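Local structure of type I polyketide synthase PikAII (Streptomyces venezuelae, 3QP9) at residues A[149-154]-A[188-193]; A[108-113]-A[145-150]; A[183-188]-A[408-413]. The protein carries a C2-type ketoreductase domain of a modular polyketide synthase, a class that probably epimerises an alpha-substituted polyketide intermediate instead of reducing its ketone. All coordinates share one frame; numbering follows the deposited sequence.

Contact 1: residues A[149-154]-A[188-193]; sequences APLWCV and ERWGGL
Trp-152 lies flat over the backbone of Gly-191 and Gly-192 where strands 151-156 and 190-196 run side by side, the two parallel strands of a Rossmann-type beta-alpha-beta unit, connected by helix 170-185. This is the tight part. With CG anti to the carbonyl carbon (chi1 -73°), the indole folds toward the glycines: Gly-191 CA sits 3.7 Å from the centroid of the five-membered ring, and Gly-192 CA 3.8 Å from that of the six-membered ring. With no side chains on these two residues, the ring can lie directly on the backbone. The other face of the sheet carries Leu-151, Trp-190 and Cys-153; Leu-151 CD2 meets Trp-190 CZ3 at 3.6 Å, and Cys-153 SG comes obliquely to Trp-190 CH2, also at 3.6 Å. Packing thins toward the partly exposed loop at Ala-149 and Pro-150, where Pro-150 CB touches Gly-191 CA and the exposed Glu-188 stays clear of the opposite strand. Arg-189 turns its guanidinium to Val-139 O on helix 130-144. A beta bulge shifts the register by one residue after Leu-151: Leu-151 O accepts from both Gly-191 N (2.8 Å) and Gly-192 N (3.1 Å), which approach from the same face of its carbonyl plane.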
ATOM      1  N   ALA A 149      -0.645 -14.385 -21.947  1.00 34.39           N
ATOM      2  CA  ALA A 149      -1.974 -13.836 -21.612  1.00 34.11           C
ATOM      3  C   ALA A 149      -1.985 -12.866 -20.394  1.00 34.38           C
ATOM      4  O   ALA A 149      -1.234 -13.089 -19.434  1.00 35.17           O
ATOM      5  CB  ALA A 149      -2.951 -15.026 -21.325  1.00 33.14           C
ATOM      6  N   PRO A 150      -2.893 -11.865 -20.385  1.00 33.54           N
ATOM      7  CA  PRO A 150      -2.893 -10.937 -19.238  1.00 32.83           C
ATOM      8  C   PRO A 150      -3.315 -11.575 -17.905  1.00 30.18           C
ATOM      9  O   PRO A 150      -4.325 -12.314 -17.842  1.00 30.61           O
ATOM     10  CB  PRO A 150      -3.923  -9.878 -19.650  1.00 32.35           C
ATOM     11  CG  PRO A 150      -4.906 -10.626 -20.501  1.00 33.90           C
ATOM     12  CD  PRO A 150      -4.111 -11.709 -21.218  1.00 32.89           C
ATOM     13  N   LEU A 151      -2.560 -11.256 -16.867  1.00 28.34           N
ATOM     14  CA  LEU A 151      -2.844 -11.704 -15.514  1.00 27.14           C
ATOM     15  C   LEU A 151      -3.796 -10.726 -14.791  1.00 25.41           C
ATOM     16  O   LEU A 151      -3.449  -9.539 -14.620  1.00 26.38           O
ATOM     17  CB  LEU A 151      -1.577 -11.630 -14.676  1.00 26.51           C
ATOM     18  CG  LEU A 151      -1.644 -12.068 -13.173  1.00 28.58           C
ATOM     19  CD1 LEU A 151      -2.468 -13.421 -12.904  1.00 28.15           C
ATOM     20  CD2 LEU A 151      -0.271 -12.155 -12.491  1.00 29.19           C
ATOM     21  N   TRP A 152      -4.887 -11.226 -14.275  1.00 25.42           N
ATOM     22  CA  TRP A 152      -5.729 -10.345 -13.411  1.00 23.05           C
ATOM     23  C   TRP A 152      -5.729 -10.872 -11.953  1.00 26.95           C
ATOM     24  O   TRP A 152      -5.966 -12.080 -11.735  1.00 27.55           O
ATOM     25  CB  TRP A 152      -7.121 -10.307 -13.967  1.00 23.33           C
ATOM     26  CG  TRP A 152      -7.273  -9.510 -15.226  1.00 23.41           C
ATOM     27  CD1 TRP A 152      -7.038  -9.951 -16.527  1.00 27.03           C
ATOM     28  CD2 TRP A 152      -7.680  -8.147 -15.330  1.00 20.03           C
ATOM     29  NE1 TRP A 152      -7.337  -8.940 -17.417  1.00 29.04           N
ATOM     30  CE2 TRP A 152      -7.745  -7.830 -16.706  1.00 25.61           C
ATOM     31  CE3 TRP A 152      -8.101  -7.188 -14.389  1.00 24.49           C
ATOM     32  CZ2 TRP A 152      -8.106  -6.534 -17.170  1.00 27.56           C
ATOM     33  CZ3 TRP A 152      -8.486  -5.938 -14.817  1.00 23.67           C
ATOM     34  CH2 TRP A 152      -8.544  -5.627 -16.208  1.00 24.26           C
ATOM     35  N   CYS A 153      -5.503  -9.996 -10.953  1.00 28.41           N
ATOM     36  CA  CYS A 153      -5.483 -10.453  -9.537  1.00 28.57           C
ATOM     37  C   CYS A 153      -6.697  -9.929  -8.839  1.00 28.88           C
ATOM     38  O   CYS A 153      -6.944  -8.755  -8.858  1.00 27.78           O
ATOM     39  CB  CYS A 153      -4.200  -9.976  -8.801  1.00 27.42           C
ATOM     40  SG  CYS A 153      -2.700 -10.752  -9.475  1.00 31.89           S
ATOM     41  N   VAL A 154      -7.487 -10.813  -8.268  1.00 29.02           N
ATOM     42  CA  VAL A 154      -8.732 -10.425  -7.637  1.00 29.73           C
ATOM     43  C   VAL A 154      -8.590 -10.448  -6.135  1.00 31.51           C
ATOM     44  O   VAL A 154      -8.042 -11.417  -5.575  1.00 33.75           O
ATOM     45  CB  VAL A 154      -9.870 -11.306  -8.142  1.00 31.82           C
ATOM     46  CG1 VAL A 154     -11.195 -10.998  -7.420  1.00 29.86           C
ATOM     47  CG2 VAL A 154     -10.076 -11.073  -9.698  1.00 34.04           C
ATOM     48  N   GLU A 188       3.322  -5.918 -20.856  1.00 33.69           N
ATOM     49  CA  GLU A 188       2.682  -6.671 -21.906  1.00 35.35           C
ATOM     50  C   GLU A 188       1.841  -7.823 -21.339  1.00 35.30           C
ATOM     51  O   GLU A 188       0.995  -8.380 -22.022  1.00 35.14           O
ATOM     52  CB  GLU A 188       3.792  -7.166 -22.936  1.00 35.70           C
ATOM     53  CG  GLU A 188       4.756  -8.377 -22.430  1.00 41.50           C
ATOM     54  CD  GLU A 188       5.531  -8.163 -21.041  1.00 46.53           C
ATOM     55  OE1 GLU A 188       5.787  -7.032 -20.584  1.00 44.38           O
ATOM     56  OE2 GLU A 188       5.919  -9.167 -20.395  1.00 52.25           O
ATOM     57  N   ARG A 189       2.106  -8.227 -20.096  1.00 34.51           N
ATOM     58  CA  ARG A 189       1.396  -9.398 -19.553  1.00 34.65           C
ATOM     59  C   ARG A 189       0.594  -9.155 -18.267  1.00 31.94           C
ATOM     60  O   ARG A 189       0.050 -10.064 -17.701  1.00 30.24           O
ATOM     61  CB  ARG A 189       2.320 -10.598 -19.397  1.00 34.85           C
ATOM     62  CG  ARG A 189       3.661 -10.298 -18.683  1.00 38.31           C
ATOM     63  CD  ARG A 189       4.286 -11.573 -18.243  1.00 42.99           C
ATOM     64  NE  ARG A 189       5.480 -11.415 -17.419  1.00 43.38           N
ATOM     65  CZ  ARG A 189       5.571 -11.825 -16.161  1.00 39.32           C
ATOM     66  NH1 ARG A 189       6.709 -11.669 -15.482  1.00 37.70           N
ATOM     67  NH2 ARG A 189       4.520 -12.414 -15.611  1.00 36.56           N
ATOM     68  N   TRP A 190       0.496  -7.896 -17.852  1.00 33.39           N
ATOM     69  CA  TRP A 190      -0.352  -7.482 -16.713  1.00 29.79           C
ATOM     70  C   TRP A 190      -1.760  -7.022 -17.153  1.00 29.89           C
ATOM     71  O   TRP A 190      -1.919  -6.124 -17.990  1.00 27.45           O
ATOM     72  CB  TRP A 190       0.398  -6.411 -15.893  1.00 30.71           C
ATOM     73  CG  TRP A 190      -0.373  -6.117 -14.564  1.00 26.84           C
ATOM     74  CD1 TRP A 190      -1.191  -5.059 -14.316  1.00 30.32           C
ATOM     75  CD2 TRP A 190      -0.368  -6.917 -13.382  1.00 26.53           C
ATOM     76  NE1 TRP A 190      -1.706  -5.123 -12.994  1.00 24.94           N
ATOM     77  CE2 TRP A 190      -1.215  -6.265 -12.412  1.00 28.78           C
ATOM     78  CE3 TRP A 190       0.263  -8.105 -13.035  1.00 29.30           C
ATOM     79  CZ2 TRP A 190      -1.455  -6.806 -11.151  1.00 24.95           C
ATOM     80  CZ3 TRP A 190       0.089  -8.638 -11.765  1.00 28.84           C
ATOM     81  CH2 TRP A 190      -0.794  -7.958 -10.808  1.00 32.78           C
ATOM     82  N   GLY A 191      -2.781  -7.665 -16.606  1.00 27.52           N
ATOM     83  CA  GLY A 191      -4.144  -7.330 -16.954  1.00 26.72           C
ATOM     84  C   GLY A 191      -4.548  -6.269 -15.949  1.00 25.24           C
ATOM     85  O   GLY A 191      -4.654  -5.075 -16.287  1.00 24.39           O
ATOM     86  N   GLY A 192      -4.685  -6.650 -14.715  1.00 23.12           N
ATOM     87  CA  GLY A 192      -5.131  -5.623 -13.713  1.00 23.25           C
ATOM     88  C   GLY A 192      -5.466  -6.114 -12.360  1.00 24.65           C
ATOM     89  O   GLY A 192      -5.223  -7.237 -12.051  1.00 25.26           O
ATOM     90  N   LEU A 193      -6.215  -5.274 -11.596  1.00 24.70           N
ATOM     91  CA  LEU A 193      -6.499  -5.587 -10.233  1.00 24.78           C
ATOM     92  C   LEU A 193      -7.940  -5.320 -10.082  1.00 23.77           C
ATOM     93  O   LEU A 193      -8.434  -4.358 -10.643  1.00 24.94           O
ATOM     94  CB  LEU A 193      -5.723  -4.670  -9.291  1.00 25.27           C
ATOM     95  CG  LEU A 193      -4.237  -4.912  -9.124  1.00 24.49           C
ATOM     96  CD1 LEU A 193      -3.381  -3.621  -8.748  1.00 18.98           C
ATOM     97  CD2 LEU A 193      -4.024  -6.034  -7.983  1.00 21.70           C
TER

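Contact 2: residues A[108-113]-A[145-150]; sequences DGVLSL and AGVAAP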
ATOM      1  N   ASP A 108      -6.468 -17.183 -22.965  1.00 39.54           N
ATOM      2  CA  ASP A 108      -6.962 -15.847 -23.139  1.00 40.56           C
ATOM      3  C   ASP A 108      -6.776 -14.961 -21.929  1.00 38.24           C
ATOM      4  O   ASP A 108      -6.688 -13.755 -22.103  1.00 38.39           O
ATOM      5  CB  ASP A 108      -8.419 -15.860 -23.579  1.00 41.73           C
ATOM      6  CG  ASP A 108      -8.586 -16.495 -24.993  1.00 49.88           C
ATOM      7  OD1 ASP A 108      -7.674 -16.348 -25.807  1.00 49.83           O
ATOM      8  OD2 ASP A 108      -9.654 -17.087 -25.275  1.00 61.66           O
ATOM      9  N   GLY A 109      -6.668 -15.546 -20.735  1.00 36.33           N
ATOM     10  CA  GLY A 109      -6.371 -14.738 -19.559  1.00 34.02           C
ATOM     11  C   GLY A 109      -6.027 -15.608 -18.392  1.00 33.38           C
ATOM     12  O   GLY A 109      -6.246 -16.833 -18.414  1.00 34.42           O
ATOM     13  N   VAL A 110      -5.524 -14.981 -17.343  1.00 31.34           N
ATOM     14  CA  VAL A 110      -5.214 -15.629 -16.085  1.00 31.88           C
ATOM     15  C   VAL A 110      -5.777 -14.760 -14.935  1.00 33.39           C
ATOM     16  O   VAL A 110      -5.482 -13.557 -14.871  1.00 31.95           O
ATOM     17  CB  VAL A 110      -3.685 -15.738 -15.857  1.00 32.10           C
ATOM     18  CG1 VAL A 110      -3.337 -16.512 -14.524  1.00 30.05           C
ATOM     19  CG2 VAL A 110      -2.996 -16.470 -17.077  1.00 32.16           C
ATOM     20  N   LEU A 111      -6.564 -15.412 -14.072  1.00 32.55           N
ATOM     21  CA  LEU A 111      -7.308 -14.836 -12.971  1.00 32.33           C
ATOM     22  C   LEU A 111      -6.754 -15.457 -11.737  1.00 31.77           C
ATOM     23  O   LEU A 111      -6.972 -16.641 -11.492  1.00 34.00           O
ATOM     24  CB  LEU A 111      -8.781 -15.208 -13.031  1.00 30.21           C
ATOM     25  CG  LEU A 111      -9.606 -14.388 -12.017  1.00 31.04           C
ATOM     26  CD1 LEU A 111      -9.412 -12.916 -12.240  1.00 28.42           C
ATOM     27  CD2 LEU A 111     -11.071 -14.771 -12.167  1.00 33.47           C
ATOM     28  N   SER A 112      -6.020 -14.693 -10.967  1.00 29.99           N
ATOM     29  CA  SER A 112      -5.465 -15.231  -9.704  1.00 30.08           C
ATOM     30  C   SER A 112      -6.406 -15.017  -8.547  1.00 31.33           C
ATOM     31  O   SER A 112      -6.766 -13.836  -8.232  1.00 29.57           O
ATOM     32  CB  SER A 112      -4.182 -14.550  -9.395  1.00 27.03           C
ATOM     33  OG  SER A 112      -3.679 -15.000  -8.154  1.00 33.44           O
ATOM     34  N   LEU A 113      -6.835 -16.105  -7.890  1.00 32.60           N
ATOM     35  CA  LEU A 113      -7.538 -15.905  -6.588  1.00 32.06           C
ATOM     36  C   LEU A 113      -6.556 -16.056  -5.406  1.00 32.44           C
ATOM     37  O   LEU A 113      -7.006 -16.286  -4.276  1.00 33.30           O
ATOM     38  CB  LEU A 113      -8.757 -16.879  -6.456  1.00 32.19           C
ATOM     39  CG  LEU A 113      -9.756 -16.888  -7.632  1.00 32.77           C
ATOM     40  CD1 LEU A 113     -10.990 -17.770  -7.312  1.00 35.20           C
ATOM     41  CD2 LEU A 113     -10.273 -15.466  -8.003  1.00 34.78           C
ATOM     42  N   ALA A 145       6.874 -20.155 -17.480  1.00 45.22           N
ATOM     43  CA  ALA A 145       6.085 -21.002 -18.357  1.00 44.06           C
ATOM     44  C   ALA A 145       5.730 -20.430 -19.773  1.00 43.36           C
ATOM     45  O   ALA A 145       5.065 -21.111 -20.574  1.00 42.40           O
ATOM     46  CB  ALA A 145       4.829 -21.443 -17.631  1.00 43.99           C
ATOM     47  N   GLY A 146       6.114 -19.174 -20.040  1.00 42.51           N
ATOM     48  CA  GLY A 146       5.815 -18.501 -21.312  1.00 42.95           C
ATOM     49  C   GLY A 146       4.345 -18.206 -21.627  1.00 43.25           C
ATOM     50  O   GLY A 146       3.963 -18.168 -22.801  1.00 41.94           O
ATOM     51  N   VAL A 147       3.533 -17.994 -20.564  1.00 41.75           N
ATOM     52  CA  VAL A 147       2.116 -17.586 -20.666  1.00 41.95           C
ATOM     53  C   VAL A 147       2.123 -16.115 -20.927  1.00 40.64           C
ATOM     54  O   VAL A 147       2.573 -15.343 -20.086  1.00 41.13           O
ATOM     55  CB  VAL A 147       1.312 -17.870 -19.346  1.00 40.78           C
ATOM     56  CG1 VAL A 147      -0.170 -17.484 -19.497  1.00 41.63           C
ATOM     57  CG2 VAL A 147       1.416 -19.346 -18.957  1.00 43.14           C
ATOM     58  N   ALA A 148       1.631 -15.745 -22.095  1.00 38.70           N
ATOM     59  CA  ALA A 148       1.698 -14.375 -22.600  1.00 38.37           C
ATOM     60  C   ALA A 148       0.402 -13.645 -22.291  1.00 36.91           C
ATOM     61  O   ALA A 148       0.373 -12.435 -22.353  1.00 36.64           O
ATOM     62  CB  ALA A 148       1.938 -14.373 -24.159  1.00 40.31           C
ATOM     63  N   ALA A 149      -0.645 -14.385 -21.947  1.00 34.39           N
ATOM     64  CA  ALA A 149      -1.974 -13.836 -21.612  1.00 34.11           C
ATOM     65  C   ALA A 149      -1.985 -12.866 -20.394  1.00 34.38           C
ATOM     66  O   ALA A 149      -1.234 -13.089 -19.434  1.00 35.17           O
ATOM     67  CB  ALA A 149      -2.951 -15.026 -21.325  1.00 33.14           C
ATOM     68  N   PRO A 150      -2.893 -11.865 -20.385  1.00 33.54           N
ATOM     69  CA  PRO A 150      -2.893 -10.937 -19.238  1.00 32.83           C
ATOM     70  C   PRO A 150      -3.315 -11.575 -17.905  1.00 30.18           C
ATOM     71  O   PRO A 150      -4.325 -12.314 -17.842  1.00 30.61           O
ATOM     72  CB  PRO A 150      -3.923  -9.878 -19.650  1.00 32.35           C
ATOM     73  CG  PRO A 150      -4.906 -10.626 -20.501  1.00 33.90           C
ATOM     74  CD  PRO A 150      -4.111 -11.709 -21.218  1.00 32.89           C
TER
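Val-110 N donates to Pro-150 O at 3.0 Å, a fairly straight bond (158° at the hydrogen) that is the one hydrogen bond between 108-113 and 145-150. Around it the contact is modest, mostly aliphatic carbons laid on backbone. The ring of Pro-150 brings CD to 3.4 Å from Asp-108 O, while Ala-149 CB rests against the backbone of Gly-109, 3.8 Å from Gly-109 N. Toward helix 130-144, Val-110 CG2 meets Val-147 CG1 at 3.9 Å; CG1 of Val-147 is the branch anti to its backbone N (chi1 -178°), the one that reaches toward the strand. One shell further out, Leu-142 of helix 130-144 touches both valines, whereas Asp-108 at the opposite end is exposed. The helix ends just before the loop: Gly-146, with positive phi, closes a Schellman motif, and the chain then runs through Val-147 to Pro-150, nearly at right angles to the start of strand 109-112. The result is the return loop of a strand-helix-strand crossover, bringing strand 151-156 in parallel beside 109-112, as is usual in Rossmann-like folds.

Contact 3: residues A[183-188]-A[408-413]; sequences ALEHPE and GGAGQG
Glu-185 and Leu-184, neighbours in the last turn of helix 170-185, both project at the loop 408-413, one with a polar end and the other with an apolar one. The glutamate is stretched out beyond CG (chi2 -178°), which carries its carboxylate past Ala-410 to the backbone of Gly-411. There OE2 accepts the N-H of Gly-411 at 2.6 Å, with an N-H...O angle of 158° and the nitrogen nearly in line with the C-O bond. On the way the methylene CG of Glu-185 runs alongside Ala-410, 4.1 Å from Ala-410 CB. The second oxygen, OE1, takes the N-H of Leu-358, so the carboxylate is held by two backbone donors and its rotation is fixed. Leu-184 works beside it with a single branch: CD1 lies against the peptide that joins Gly-408 to Gly-409, 3.7 Å from Gly-408 O and equally 3.7 Å from Gly-409 N.

The receiving loop is a type II beta turn from Gly-409 to Gln-412, closed by Gln-412 N bonding to Gly-409 O, and Gly-411 takes the turn position with positive phi. Arg-504 also packs on Leu-184. The contact thus joins the C-terminal end of helix 170-185 to the connection between strand 396-402 and helix 413-426, for which Gln-412 is the N-cap residue.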
ATOM      1  N   ALA A 183       2.542  -4.184 -13.160  1.00 30.02           N
ATOM      2  CA  ALA A 183       2.128  -3.425 -14.354  1.00 30.42           C
ATOM      3  C   ALA A 183       3.227  -2.631 -15.060  1.00 30.57           C
ATOM      4  O   ALA A 183       3.212  -2.516 -16.323  1.00 30.53           O
ATOM      5  CB  ALA A 183       0.973  -2.425 -14.021  1.00 25.90           C
ATOM      6  N   LEU A 184       4.102  -1.992 -14.287  1.00 30.74           N
ATOM      7  CA  LEU A 184       5.132  -1.123 -14.914  1.00 31.62           C
ATOM      8  C   LEU A 184       6.292  -1.959 -15.362  1.00 34.02           C
ATOM      9  O   LEU A 184       6.909  -1.675 -16.399  1.00 34.22           O
ATOM     10  CB  LEU A 184       5.663  -0.092 -13.950  1.00 34.10           C
ATOM     11  CG  LEU A 184       4.649   0.923 -13.450  1.00 32.21           C
ATOM     12  CD1 LEU A 184       5.208   1.787 -12.291  1.00 35.89           C
ATOM     13  CD2 LEU A 184       4.213   1.738 -14.628  1.00 33.80           C
ATOM     14  N   GLU A 185       6.547  -3.035 -14.620  1.00 33.77           N
ATOM     15  CA  GLU A 185       7.659  -3.943 -14.947  1.00 34.49           C
ATOM     16  C   GLU A 185       7.356  -5.012 -16.006  1.00 34.69           C
ATOM     17  O   GLU A 185       8.262  -5.469 -16.727  1.00 33.92           O
ATOM     18  CB  GLU A 185       8.258  -4.558 -13.655  1.00 34.91           C
ATOM     19  CG  GLU A 185       8.859  -3.547 -12.638  1.00 31.89           C
ATOM     20  CD  GLU A 185       9.455  -4.273 -11.448  1.00 38.22           C
ATOM     21  OE1 GLU A 185       9.275  -5.514 -11.309  1.00 35.11           O
ATOM     22  OE2 GLU A 185      10.074  -3.596 -10.624  1.00 39.13           O
ATOM     23  N   HIS A 186       6.113  -5.469 -16.089  1.00 33.25           N
ATOM     24  CA  HIS A 186       5.734  -6.462 -17.103  1.00 33.85           C
ATOM     25  C   HIS A 186       4.488  -5.980 -17.857  1.00 33.03           C
ATOM     26  O   HIS A 186       3.390  -6.562 -17.762  1.00 32.49           O
ATOM     27  CB  HIS A 186       5.514  -7.836 -16.440  1.00 34.76           C
ATOM     28  CG  HIS A 186       6.692  -8.311 -15.664  1.00 37.97           C
ATOM     29  ND1 HIS A 186       7.786  -8.885 -16.278  1.00 41.48           N
ATOM     30  CD2 HIS A 186       6.951  -8.327 -14.333  1.00 39.72           C
ATOM     31  CE1 HIS A 186       8.689  -9.206 -15.367  1.00 41.64           C
ATOM     32  NE2 HIS A 186       8.214  -8.877 -14.175  1.00 43.80           N
ATOM     33  N   PRO A 187       4.615  -4.857 -18.533  1.00 32.28           N
ATOM     34  CA  PRO A 187       3.373  -4.245 -19.015  1.00 32.00           C
ATOM     35  C   PRO A 187       2.620  -5.059 -20.094  1.00 33.50           C
ATOM     36  O   PRO A 187       1.444  -4.923 -20.235  1.00 32.60           O
ATOM     37  CB  PRO A 187       3.842  -2.937 -19.620  1.00 29.55           C
ATOM     38  CG  PRO A 187       5.370  -3.177 -19.895  1.00 33.82           C
ATOM     39  CD  PRO A 187       5.812  -4.046 -18.798  1.00 34.15           C
ATOM     40  N   GLU A 188       3.322  -5.918 -20.856  1.00 33.69           N
ATOM     41  CA  GLU A 188       2.682  -6.671 -21.906  1.00 35.35           C
ATOM     42  C   GLU A 188       1.841  -7.823 -21.339  1.00 35.30           C
ATOM     43  O   GLU A 188       0.995  -8.380 -22.022  1.00 35.14           O
ATOM     44  CB  GLU A 188       3.792  -7.166 -22.936  1.00 35.70           C
ATOM     45  CG  GLU A 188       4.756  -8.377 -22.430  1.00 41.50           C
ATOM     46  CD  GLU A 188       5.531  -8.163 -21.041  1.00 46.53           C
ATOM     47  OE1 GLU A 188       5.787  -7.032 -20.584  1.00 44.38           O
ATOM     48  OE2 GLU A 188       5.919  -9.167 -20.395  1.00 52.25           O
ATOM     49  N   GLY A 408       3.256   3.554  -7.536  1.00 34.02           N
ATOM     50  CA  GLY A 408       4.216   2.445  -7.908  1.00 34.23           C
ATOM     51  C   GLY A 408       5.401   2.981  -8.710  1.00 37.65           C
ATOM     52  O   GLY A 408       5.333   4.072  -9.346  1.00 40.02           O
ATOM     53  N   GLY A 409       6.455   2.203  -8.799  1.00 37.56           N
ATOM     54  CA  GLY A 409       7.666   2.639  -9.481  1.00 37.49           C
ATOM     55  C   GLY A 409       8.396   1.354  -9.793  1.00 37.35           C
ATOM     56  O   GLY A 409       8.268   0.390  -9.085  1.00 37.51           O
ATOM     57  N   ALA A 410       9.134   1.314 -10.888  1.00 38.39           N
ATOM     58  CA  ALA A 410       9.878   0.092 -11.192  1.00 37.14           C
ATOM     59  C   ALA A 410      10.930  -0.117 -10.096  1.00 38.72           C
ATOM     60  O   ALA A 410      11.585   0.853  -9.611  1.00 38.28           O
ATOM     61  CB  ALA A 410      10.540   0.238 -12.563  1.00 39.57           C
ATOM     62  N   GLY A 411      11.053  -1.354  -9.652  1.00 37.42           N
ATOM     63  CA  GLY A 411      12.017  -1.660  -8.630  1.00 40.10           C
ATOM     64  C   GLY A 411      11.470  -1.524  -7.237  1.00 39.58           C
ATOM     65  O   GLY A 411      12.124  -1.902  -6.297  1.00 40.18           O
ATOM     66  N   GLN A 412      10.241  -1.060  -7.088  1.00 40.19           N
ATOM     67  CA  GLN A 412       9.738  -0.804  -5.724  1.00 39.34           C
ATOM     68  C   GLN A 412       8.690  -1.766  -5.223  1.00 37.47           C
ATOM     69  O   GLN A 412       7.922  -1.434  -4.300  1.00 37.24           O
ATOM     70  CB  GLN A 412       9.299   0.654  -5.611  1.00 41.07           C
ATOM     71  CG  GLN A 412      10.546   1.570  -5.504  1.00 47.41           C
ATOM     72  CD  GLN A 412      10.314   2.899  -6.175  1.00 55.31           C
ATOM     73  OE1 GLN A 412      10.422   3.961  -5.563  1.00 53.63           O
ATOM     74  NE2 GLN A 412       9.999   2.841  -7.467  1.00 61.30           N
ATOM     75  N   GLY A 413       8.646  -2.957  -5.835  1.00 34.58           N
ATOM     76  CA  GLY A 413       7.555  -3.920  -5.633  1.00 34.09           C
ATOM     77  C   GLY A 413       7.267  -4.227  -4.148  1.00 33.19           C
ATOM     78  O   GLY A 413       6.158  -4.160  -3.671  1.00 30.55           O
TER

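How the contacts relate
Following the chain from the N terminus, contact 2 closes first: strand 109-112 leads through helix 130-144 and back to the loop 145-150. Contact 1 begins on the shared residues Ala-149 and Pro-150 and closes the next crossover, from strand 151-156 over helix 170-185 to strand 190-196. The two are therefore consecutive, and together they set strands 109-112, 151-156 and 190-196 side by side. Contact 3 opens at the end of helix 170-185, inside the loop closed by contact 1, overlaps its second segment at Glu-188 and closes some 220 residues later, so the two cross. Contacts 2 and 3 are in series. While contacts 1 and 2 build the sheet locally, contact 3 ties the helix end to the loop before helix 413-426, in the KR domain.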